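Local coordinates for protein homoserine O-acetyltransferase (Bacillus anthracis str. 'Ames Ancestor', PDB 3I1I) that probably transfers an acetyl group from acetyl-CoA to the hydroxyl of L-homoserine, an early step of methionine biosynthesis, at residues R41-F51 with R147-G157; N230-T239 with S347-F356. All blocks are in the same frame, centred on the assembly; numbering follows the deposited sequence.

Overall arrangement
Both contacts lead to the probable catalytic centre, one from the central sheet and one from the loop that carries the histidine. Contact 1 pairs the neighbouring strands 44-48 and 150-154 and ends at Ser155, on the turn into helix 156-167. Contact 2 packs residues 230-239 against the 347-356 segment, which holds His351. Their centres lie about 24 Å apart, yet they meet where Ser155 OG lies 3.1 Å from His351 NE2; Asp318 binds the other ring nitrogen of His351, consistent with a Ser-His-Asp triad. Beside it, Tyr50 CE2 of contact 1 packs on Val355 CG2 of the 347-356 segment at 3.9 Å.

Contact 1: residues R41-F51 with R147-G157; sequences RSNVILICHYF and RLHAVMGPSAG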
loop_
_atom_site.group_PDB
_atom_site.type_symbol
_atom_site.label_atom_id
_atom_site.label_comp_id
_atom_site.label_asym_id
_atom_site.label_seq_id
_atom_site.Cartn_x
_atom_site.Cartn_y
_atom_site.Cartn_z
ATOM N N ARG A 41 -31.775 28.293 -22.326
ATOM C CA ARG A 41 -30.848 27.234 -21.991
ATOM C C ARG A 41 -29.488 27.797 -21.534
ATOM O O ARG A 41 -28.426 27.275 -21.864
ATOM C CB ARG A 41 -30.704 26.307 -23.188
ATOM C CG ARG A 41 -31.940 25.507 -23.366
ATOM C CD ARG A 41 -32.151 25.041 -24.772
ATOM N NE ARG A 41 -33.469 24.444 -24.951
ATOM C CZ ARG A 41 -33.776 23.616 -25.945
ATOM N NH1 ARG A 41 -32.871 23.271 -26.859
ATOM N NH2 ARG A 41 -34.992 23.110 -26.014
ATOM N N SER A 42 -29.551 28.887 -20.799
ATOM C CA SER A 42 -28.375 29.611 -20.346
ATOM C C SER A 42 -28.098 29.397 -18.865
ATOM O O SER A 42 -27.191 30.017 -18.326
ATOM C CB SER A 42 -28.580 31.113 -20.577
ATOM O OG SER A 42 -29.783 31.513 -19.959
ATOM N N ASN A 43 -28.860 28.543 -18.203
ATOM C CA ASN A 43 -28.707 28.354 -16.753
ATOM C C ASN A 43 -28.244 26.939 -16.343
ATOM O O ASN A 43 -28.608 26.431 -15.286
ATOM C CB ASN A 43 -30.022 28.723 -16.059
ATOM C CG ASN A 43 -31.150 27.782 -16.412
ATOM O OD1 ASN A 43 -31.128 27.149 -17.479
ATOM N ND2 ASN A 43 -32.113 27.635 -15.498
ATOM N N VAL A 44 -27.433 26.314 -17.183
ATOM C CA VAL A 44 -26.989 24.940 -16.928
ATOM C C VAL A 44 -25.644 24.861 -16.191
ATOM O O VAL A 44 -24.654 25.479 -16.603
ATOM C CB VAL A 44 -26.863 24.124 -18.242
ATOM C CG1 VAL A 44 -26.501 22.649 -17.939
ATOM C CG2 VAL A 44 -28.166 24.239 -19.071
ATOM N N ILE A 45 -25.626 24.081 -15.110
ATOM C CA ILE A 45 -24.412 23.776 -14.357
ATOM C C ILE A 45 -24.199 22.277 -14.388
ATOM O O ILE A 45 -25.081 21.521 -13.997
ATOM C CB ILE A 45 -24.534 24.238 -12.894
ATOM C CG1 ILE A 45 -24.766 25.759 -12.846
ATOM C CG2 ILE A 45 -23.297 23.849 -12.134
ATOM C CD1 ILE A 45 -24.836 26.421 -11.419
ATOM N N LEU A 46 -23.052 21.841 -14.874
ATOM C CA LEU A 46 -22.713 20.428 -14.886
ATOM C C LEU A 46 -21.821 20.145 -13.692
ATOM O O LEU A 46 -20.849 20.851 -13.501
ATOM C CB LEU A 46 -21.988 20.069 -16.195
ATOM C CG LEU A 46 -21.482 18.627 -16.323
ATOM C CD1 LEU A 46 -22.623 17.595 -16.205
ATOM C CD2 LEU A 46 -20.670 18.462 -17.604
ATOM N N ILE A 47 -22.201 19.160 -12.874
ATOM C CA ILE A 47 -21.460 18.687 -11.698
ATOM C C ILE A 47 -20.844 17.337 -12.058
ATOM O O ILE A 47 -21.505 16.464 -12.618
ATOM C CB ILE A 47 -22.409 18.398 -10.495
ATOM C CG1 ILE A 47 -23.243 19.621 -10.109
ATOM C CG2 ILE A 47 -21.630 17.934 -9.249
ATOM C CD1 ILE A 47 -22.478 20.802 -9.674
ATOM N N CYS A 48 -19.580 17.147 -11.719
ATOM C CA CYS A 48 -18.886 15.902 -12.004
ATOM C C CYS A 48 -18.534 15.227 -10.691
ATOM O O CYS A 48 -18.084 15.899 -9.752
ATOM C CB CYS A 48 -17.618 16.215 -12.742
ATOM S SG CYS A 48 -17.904 17.183 -14.227
ATOM N N HIS A 49 -18.692 13.908 -10.638
ATOM C CA HIS A 49 -18.511 13.176 -9.392
ATOM C C HIS A 49 -17.091 12.650 -9.130
ATOM O O HIS A 49 -16.283 12.531 -10.044
ATOM C CB HIS A 49 -19.602 12.108 -9.236
ATOM C CG HIS A 49 -19.335 10.810 -9.928
ATOM N ND1 HIS A 49 -18.351 9.934 -9.523
ATOM C CD2 HIS A 49 -20.020 10.174 -10.908
ATOM C CE1 HIS A 49 -18.404 8.840 -10.266
ATOM N NE2 HIS A 49 -19.422 8.954 -11.103
ATOM N N TYR A 50 -16.794 12.390 -7.862
ATOM C CA TYR A 50 -15.456 11.972 -7.453
ATOM C C TYR A 50 -15.333 10.434 -7.465
ATOM O O TYR A 50 -16.314 9.733 -7.695
ATOM C CB TYR A 50 -15.050 12.561 -6.067
ATOM C CG TYR A 50 -15.956 12.213 -4.922
ATOM C CD1 TYR A 50 -15.727 11.078 -4.153
ATOM C CD2 TYR A 50 -17.072 13.000 -4.622
ATOM C CE1 TYR A 50 -16.577 10.723 -3.083
ATOM C CE2 TYR A 50 -17.924 12.676 -3.564
ATOM C CZ TYR A 50 -17.652 11.537 -2.794
ATOM O OH TYR A 50 -18.463 11.210 -1.758
ATOM N N PHE A 51 -14.106 9.968 -7.197
ATOM C CA PHE A 51 -13.636 8.565 -7.384
ATOM C C PHE A 51 -14.686 7.491 -7.153
ATOM O O PHE A 51 -15.048 6.772 -8.067
ATOM C CB PHE A 51 -12.401 8.286 -6.459
ATOM C CG PHE A 51 -11.662 6.987 -6.769
ATOM C CD1 PHE A 51 -10.492 6.998 -7.486
ATOM C CD2 PHE A 51 -12.151 5.765 -6.331
ATOM C CE1 PHE A 51 -9.838 5.823 -7.784
ATOM C CE2 PHE A 51 -11.505 4.586 -6.631
ATOM C CZ PHE A 51 -10.344 4.613 -7.353
ATOM N N ARG A 147 -24.036 25.916 -24.197
ATOM C CA ARG A 147 -23.109 26.532 -23.285
ATOM C C ARG A 147 -23.437 26.142 -21.860
ATOM O O ARG A 147 -24.624 25.981 -21.524
ATOM C CB ARG A 147 -23.291 28.015 -23.401
ATOM C CG ARG A 147 -22.315 28.677 -24.281
ATOM C CD ARG A 147 -22.600 30.164 -24.290
ATOM N NE ARG A 147 -21.402 30.915 -23.986
ATOM C CZ ARG A 147 -21.353 32.239 -23.865
ATOM N NH1 ARG A 147 -22.458 32.974 -24.035
ATOM N NH2 ARG A 147 -20.181 32.835 -23.591
ATOM N N LEU A 148 -22.409 25.991 -21.032
ATOM C CA LEU A 148 -22.599 25.735 -19.622
ATOM C C LEU A 148 -22.356 27.024 -18.851
ATOM O O LEU A 148 -21.383 27.704 -19.078
ATOM C CB LEU A 148 -21.645 24.641 -19.160
ATOM C CG LEU A 148 -21.810 23.275 -19.833
ATOM C CD1 LEU A 148 -20.781 22.261 -19.342
ATOM C CD2 LEU A 148 -23.243 22.746 -19.675
ATOM N N HIS A 149 -23.238 27.357 -17.933
ATOM C CA HIS A 149 -23.023 28.498 -17.031
ATOM C C HIS A 149 -21.819 28.184 -16.144
ATOM O O HIS A 149 -21.040 29.067 -15.822
ATOM C CB HIS A 149 -24.275 28.722 -16.158
ATOM C CG HIS A 149 -24.222 29.954 -15.308
ATOM N ND1 HIS A 149 -24.495 31.218 -15.801
ATOM C CD2 HIS A 149 -23.948 30.117 -13.993
ATOM C CE1 HIS A 149 -24.360 32.105 -14.830
ATOM N NE2 HIS A 149 -24.031 31.463 -13.722
ATOM N N ALA A 150 -21.672 26.912 -15.767
ATOM C CA ALA A 150 -20.505 26.427 -14.982
ATOM C C ALA A 150 -20.370 24.929 -15.109
ATOM O O ALA A 150 -21.374 24.221 -15.317
ATOM C CB ALA A 150 -20.606 26.798 -13.451
ATOM N N VAL A 151 -19.126 24.475 -14.993
ATOM C CA VAL A 151 -18.817 23.084 -14.806
ATOM C C VAL A 151 -17.943 22.982 -13.533
ATOM O O VAL A 151 -17.088 23.795 -13.274
ATOM C CB VAL A 151 -18.088 22.479 -16.018
ATOM C CG1 VAL A 151 -16.688 23.100 -16.185
ATOM C CG2 VAL A 151 -18.000 20.960 -15.874
HETATM N N MSE A 152 -18.180 21.968 -12.737
HETATM C CA MSE A 152 -17.550 21.884 -11.432
HETATM C C MSE A 152 -17.603 20.499 -10.843
HETATM O O MSE A 152 -18.387 19.673 -11.259
HETATM C CB MSE A 152 -18.197 22.859 -10.476
HETATM C CG MSE A 152 -19.659 22.671 -10.330
HETATM SE SE MSE A 152 -20.433 24.228 -9.334
HETATM C CE MSE A 152 -19.318 24.157 -7.581
ATOM N N GLY A 153 -16.728 20.289 -9.875
ATOM C CA GLY A 153 -16.611 19.044 -9.177
ATOM C C GLY A 153 -15.437 19.012 -8.199
ATOM O O GLY A 153 -14.482 19.829 -8.291
ATOM N N PRO A 154 -15.505 18.074 -7.229
ATOM C CA PRO A 154 -14.390 17.882 -6.307
ATOM C C PRO A 154 -13.539 16.747 -6.783
ATOM O O PRO A 154 -14.074 15.772 -7.278
ATOM C CB PRO A 154 -15.086 17.514 -4.999
ATOM C CG PRO A 154 -16.285 16.664 -5.466
ATOM C CD PRO A 154 -16.712 17.345 -6.796
ATOM N N SER A 155 -12.225 16.907 -6.672
ATOM C CA SER A 155 -11.245 15.805 -6.854
ATOM C C SER A 155 -11.326 15.206 -8.253
ATOM O O SER A 155 -11.182 15.959 -9.200
ATOM C CB SER A 155 -11.392 14.770 -5.757
ATOM O OG SER A 155 -10.312 13.846 -5.771
ATOM N N ALA A 156 -11.556 13.902 -8.437
ATOM C CA ALA A 156 -11.714 13.400 -9.832
ATOM C C ALA A 156 -12.786 14.180 -10.580
ATOM O O ALA A 156 -12.667 14.393 -11.778
ATOM C CB ALA A 156 -12.028 11.893 -9.889
ATOM N N GLY A 157 -13.810 14.629 -9.867
ATOM C CA GLY A 157 -14.840 15.465 -10.460
ATOM C C GLY A 157 -14.273 16.785 -10.987
ATOM O O GLY A 157 -14.679 17.275 -12.067
HETATM O O HOH W 1 -27.126 26.842 -24.119
HETATM O O HOH W 2 -25.211 31.687 -18.579
HETATM O O HOH W 3 -11.477 11.457 -6.474
#
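Strands 44-48 and 150-154 run parallel, their axes 4.7 Å apart and inclined by 20°. Leu46 anchors the register: its N donates to Ala150 O at 2.9 Å, and its O accepts from Met152 N. Cys48 N then donates to Met152 O at 2.8 Å. At the other end Val44 O takes a short bond from His149 N at 2.7 Å and a weak one from Ala150 N. Side chains alternate between the faces. On one, Ile47 CD1 lies 3.4 Å from CG of selenomethionine Met152, the two chains side by side; chi1 of 57° sets that CG between backbone N and carbonyl carbon, and the bend at chi3 brings SE to Ile45 CG2. On the other, Leu46 CD2 meets Val151 CG2 at 4.0 Å, while the Leu148 methyls bridge Val44 and Leu46, beneath helices 129-142 and 156-167. Past the end of strand 44-48, Tyr50 CD2 touches Pro154 CG, and water 3 links Phe51 N to Ala156 N. Cys48 O receives CA-H...O contacts from Gly153 and, at 3.3 Å, from Gly157 CA. The close passage of these two glycines beside Ser155, whose phi is positive, fits the nucleophile elbow (GxSxG) of alpha/beta hydrolases.

Contact 2: residues N230-T239 with S347-F356; sequences NAFDEHFYET and SINGHMAGVF
The loop that presents the histidine of the probable Ser-His-Asp triad is braced here by the 230-233 loop and the start of helix 234-240. Two backbone bonds join the segments. Met352 N reaches Ala231 O at 3.1 Å, nearly along the C=O axis, and Asp233 N reaches Ile348 O at 3.2 Å from above the carbonyl plane. Between them the Phe232 CA-H points at Asn349 O, and the backbone of Gly350, with its positive phi, passes close against that of Phe232 and Asp233. Water 4 joins His351 N to Asn230 O.

The Phe232 ring is held on both faces. CG of selenomethionine Met352 lies over one, 3.9 Å from the centroid in a CH-pi contact, and Phe236 CE2 sits over the centre of the other. Asn349 OD1 comes up to the ring edge in plane, 3.7 Å from CD1, while its ND2 binds Asp357. Farther along, Phe232 CE1 approaches the edge of the Phe356 ring. Ile348 extends alongside the first helical turn: with CG1 anti to the backbone N (chi1 -169°), its CG1 rests 4.0 Å from Phe236 CB and its CD1 reaches His235 ND1. Asp233 caps that helix, OD2 accepting from His235 N at 2.9 Å.

His351 CB lies 3.2 Å from Ala231 O, and the ring extends from there to Asp318, which binds ND1, and to Ser155 OG, which faces NE2. These backbone ties probably hold the histidine loop, while Asp318 orients the ring, consistent with the triad of related hydrolases.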
loop_
_atom_site.group_PDB
_atom_site.type_symbol
_atom_site.label_atom_id
_atom_site.label_comp_id
_atom_site.label_asym_id
_atom_site.label_seq_id
_atom_site.Cartn_x
_atom_site.Cartn_y
_atom_site.Cartn_z
ATOM N N ASN A 230 -5.115 8.764 3.294
ATOM C CA ASN A 230 -4.671 10.094 2.849
ATOM C C ASN A 230 -5.795 11.103 2.656
ATOM O O ASN A 230 -5.556 12.262 2.235
ATOM C CB ASN A 230 -3.834 9.959 1.571
ATOM C CG ASN A 230 -2.472 9.345 1.848
ATOM O OD1 ASN A 230 -1.586 10.003 2.479
ATOM N ND2 ASN A 230 -2.317 8.038 1.474
ATOM N N ALA A 231 -7.005 10.674 2.996
ATOM C CA ALA A 231 -8.200 11.482 2.740
ATOM C C ALA A 231 -8.381 12.612 3.740
ATOM O O ALA A 231 -9.095 13.543 3.442
ATOM C CB ALA A 231 -9.460 10.604 2.659
ATOM N N PHE A 232 -7.700 12.568 4.884
ATOM C CA PHE A 232 -7.908 13.571 5.957
ATOM C C PHE A 232 -6.542 14.165 6.360
ATOM O O PHE A 232 -5.523 13.749 5.826
ATOM C CB PHE A 232 -8.586 12.941 7.174
ATOM C CG PHE A 232 -9.954 12.321 6.903
ATOM C CD1 PHE A 232 -11.117 13.038 7.123
ATOM C CD2 PHE A 232 -10.063 11.014 6.469
ATOM C CE1 PHE A 232 -12.399 12.471 6.868
ATOM C CE2 PHE A 232 -11.321 10.423 6.206
ATOM C CZ PHE A 232 -12.501 11.161 6.402
ATOM N N ASP A 233 -6.514 15.132 7.264
ATOM C CA ASP A 233 -5.257 15.608 7.879
ATOM C C ASP A 233 -4.737 14.522 8.799
ATOM O O ASP A 233 -5.513 13.724 9.310
ATOM C CB ASP A 233 -5.532 16.839 8.744
ATOM C CG ASP A 233 -4.270 17.459 9.333
ATOM O OD1 ASP A 233 -3.553 18.204 8.613
ATOM O OD2 ASP A 233 -4.010 17.234 10.542
ATOM N N GLU A 234 -3.418 14.485 9.030
ATOM C CA GLU A 234 -2.868 13.467 9.908
ATOM C C GLU A 234 -3.483 13.486 11.323
ATOM O O GLU A 234 -3.717 12.441 11.940
ATOM C CB GLU A 234 -1.344 13.558 9.965
ATOM C CG GLU A 234 -0.767 14.782 10.620
ATOM C CD GLU A 234 -0.722 14.691 12.129
ATOM O OE1 GLU A 234 -0.366 15.722 12.726
ATOM O OE2 GLU A 234 -1.047 13.624 12.708
ATOM N N HIS A 235 -3.750 14.668 11.818
ATOM C CA HIS A 235 -4.270 14.790 13.135
ATOM C C HIS A 235 -5.696 14.239 13.266
ATOM O O HIS A 235 -6.114 13.825 14.345
ATOM C CB HIS A 235 -4.217 16.234 13.597
ATOM C CG HIS A 235 -4.302 16.361 15.080
ATOM N ND1 HIS A 235 -5.275 17.102 15.714
ATOM C CD2 HIS A 235 -3.558 15.793 16.057
ATOM C CE1 HIS A 235 -5.104 17.006 17.020
ATOM N NE2 HIS A 235 -4.066 16.224 17.254
ATOM N N PHE A 236 -6.431 14.219 12.167
ATOM C CA PHE A 236 -7.727 13.584 12.171
ATOM C C PHE A 236 -7.610 12.139 12.622
ATOM O O PHE A 236 -8.427 11.709 13.423
ATOM C CB PHE A 236 -8.402 13.646 10.803
ATOM C CG PHE A 236 -9.708 12.900 10.737
ATOM C CD1 PHE A 236 -10.887 13.515 11.091
ATOM C CD2 PHE A 236 -9.733 11.566 10.340
ATOM C CE1 PHE A 236 -12.114 12.823 11.025
ATOM C CE2 PHE A 236 -10.925 10.860 10.279
ATOM C CZ PHE A 236 -12.143 11.490 10.611
ATOM N N TYR A 237 -6.636 11.389 12.107
ATOM C CA TYR A 237 -6.540 9.951 12.460
ATOM C C TYR A 237 -6.067 9.755 13.916
ATOM O O TYR A 237 -6.462 8.794 14.588
ATOM C CB TYR A 237 -5.598 9.205 11.515
ATOM C CG TYR A 237 -5.907 9.419 10.045
ATOM C CD1 TYR A 237 -6.847 8.641 9.397
ATOM C CD2 TYR A 237 -5.259 10.404 9.309
ATOM C CE1 TYR A 237 -7.130 8.832 8.061
ATOM C CE2 TYR A 237 -5.543 10.614 7.988
ATOM C CZ TYR A 237 -6.484 9.826 7.363
ATOM O OH TYR A 237 -6.766 9.994 6.047
ATOM N N GLU A 238 -5.217 10.672 14.370
ATOM C CA GLU A 238 -4.639 10.632 15.693
ATOM C C GLU A 238 -5.717 10.802 16.770
ATOM O O GLU A 238 -5.694 10.079 17.781
ATOM C CB GLU A 238 -3.562 11.721 15.839
ATOM C CG GLU A 238 -2.590 11.476 16.942
ATOM C CD GLU A 238 -1.616 10.278 16.686
ATOM O OE1 GLU A 238 -1.330 9.928 15.513
ATOM O OE2 GLU A 238 -1.143 9.673 17.697
ATOM N N THR A 239 -6.659 11.720 16.542
ATOM C CA THR A 239 -7.780 11.919 17.473
ATOM C C THR A 239 -9.004 11.049 17.207
ATOM O O THR A 239 -9.732 10.757 18.126
ATOM C CB THR A 239 -8.226 13.381 17.510
ATOM O OG1 THR A 239 -8.650 13.755 16.188
ATOM C CG2 THR A 239 -7.037 14.274 17.950
ATOM N N SER A 347 -9.028 22.776 7.110
ATOM C CA SER A 347 -9.848 21.882 7.867
ATOM C C SER A 347 -9.070 20.656 8.282
ATOM O O SER A 347 -8.238 20.162 7.534
ATOM C CB SER A 347 -11.058 21.462 7.022
ATOM O OG SER A 347 -11.662 20.340 7.586
ATOM N N ILE A 348 -9.394 20.154 9.465
ATOM C CA ILE A 348 -8.825 18.923 9.958
ATOM C C ILE A 348 -9.242 17.795 9.056
ATOM O O ILE A 348 -8.589 16.753 9.023
ATOM C CB ILE A 348 -9.267 18.631 11.434
ATOM C CG1 ILE A 348 -8.430 17.470 12.007
ATOM C CG2 ILE A 348 -10.793 18.369 11.538
ATOM C CD1 ILE A 348 -8.522 17.334 13.480
ATOM N N ASN A 349 -10.313 17.994 8.293
ATOM C CA ASN A 349 -10.752 16.984 7.313
ATOM C C ASN A 349 -9.937 16.813 6.045
ATOM O O ASN A 349 -10.220 15.906 5.245
ATOM C CB ASN A 349 -12.187 17.232 6.923
ATOM C CG ASN A 349 -13.140 16.860 8.014
ATOM O OD1 ASN A 349 -12.916 15.877 8.727
ATOM N ND2 ASN A 349 -14.198 17.645 8.179
ATOM N N GLY A 350 -8.937 17.653 5.841
ATOM C CA GLY A 350 -8.027 17.478 4.711
ATOM C C GLY A 350 -8.776 17.468 3.383
ATOM O O GLY A 350 -9.662 18.320 3.154
ATOM N N HIS A 351 -8.451 16.484 2.537
ATOM C CA HIS A 351 -9.087 16.319 1.242
ATOM C C HIS A 351 -10.614 16.297 1.332
ATOM O O HIS A 351 -11.293 16.915 0.515
ATOM C CB HIS A 351 -8.612 15.011 0.643
ATOM C CG HIS A 351 -9.025 14.796 -0.771
ATOM N ND1 HIS A 351 -8.611 15.614 -1.813
ATOM C CD2 HIS A 351 -9.818 13.844 -1.318
ATOM C CE1 HIS A 351 -9.131 15.154 -2.940
ATOM N NE2 HIS A 351 -9.868 14.089 -2.665
HETATM N N MSE A 352 -11.151 15.592 2.328
HETATM C CA MSE A 352 -12.599 15.407 2.482
HETATM C C MSE A 352 -13.323 16.679 2.895
HETATM O O MSE A 352 -14.552 16.710 2.895
HETATM C CB MSE A 352 -12.886 14.323 3.525
HETATM C CG MSE A 352 -12.379 12.932 3.171
HETATM SE SE MSE A 352 -12.910 12.434 1.337
HETATM C CE MSE A 352 -14.812 12.375 1.443
ATOM N N ALA A 353 -12.588 17.735 3.229
ATOM C CA ALA A 353 -13.214 19.041 3.428
ATOM C C ALA A 353 -14.021 19.456 2.178
ATOM O O ALA A 353 -15.021 20.192 2.252
ATOM C CB ALA A 353 -12.154 20.128 3.785
ATOM N N GLY A 354 -13.560 19.000 1.020
ATOM C CA GLY A 354 -14.192 19.395 -0.218
ATOM C C GLY A 354 -15.576 18.810 -0.364
ATOM O O GLY A 354 -16.361 19.312 -1.144
ATOM N N VAL A 355 -15.873 17.744 0.377
ATOM C CA VAL A 355 -17.200 17.146 0.354
ATOM C C VAL A 355 -17.935 17.365 1.678
ATOM O O VAL A 355 -19.115 17.549 1.678
ATOM C CB VAL A 355 -17.084 15.631 0.016
ATOM C CG1 VAL A 355 -18.425 14.988 -0.015
ATOM C CG2 VAL A 355 -16.375 15.459 -1.342
ATOM N N PHE A 356 -17.226 17.370 2.801
ATOM C CA PHE A 356 -17.840 17.466 4.108
ATOM C C PHE A 356 -17.873 18.865 4.708
ATOM O O PHE A 356 -18.535 19.047 5.714
ATOM C CB PHE A 356 -17.073 16.607 5.120
ATOM C CG PHE A 356 -17.064 15.142 4.826
ATOM C CD1 PHE A 356 -18.025 14.542 4.035
ATOM C CD2 PHE A 356 -16.120 14.341 5.437
ATOM C CE1 PHE A 356 -18.004 13.173 3.819
ATOM C CE2 PHE A 356 -16.093 12.988 5.235
ATOM C CZ PHE A 356 -17.038 12.394 4.419
HETATM O O HOH W 4 -5.879 14.751 3.224
#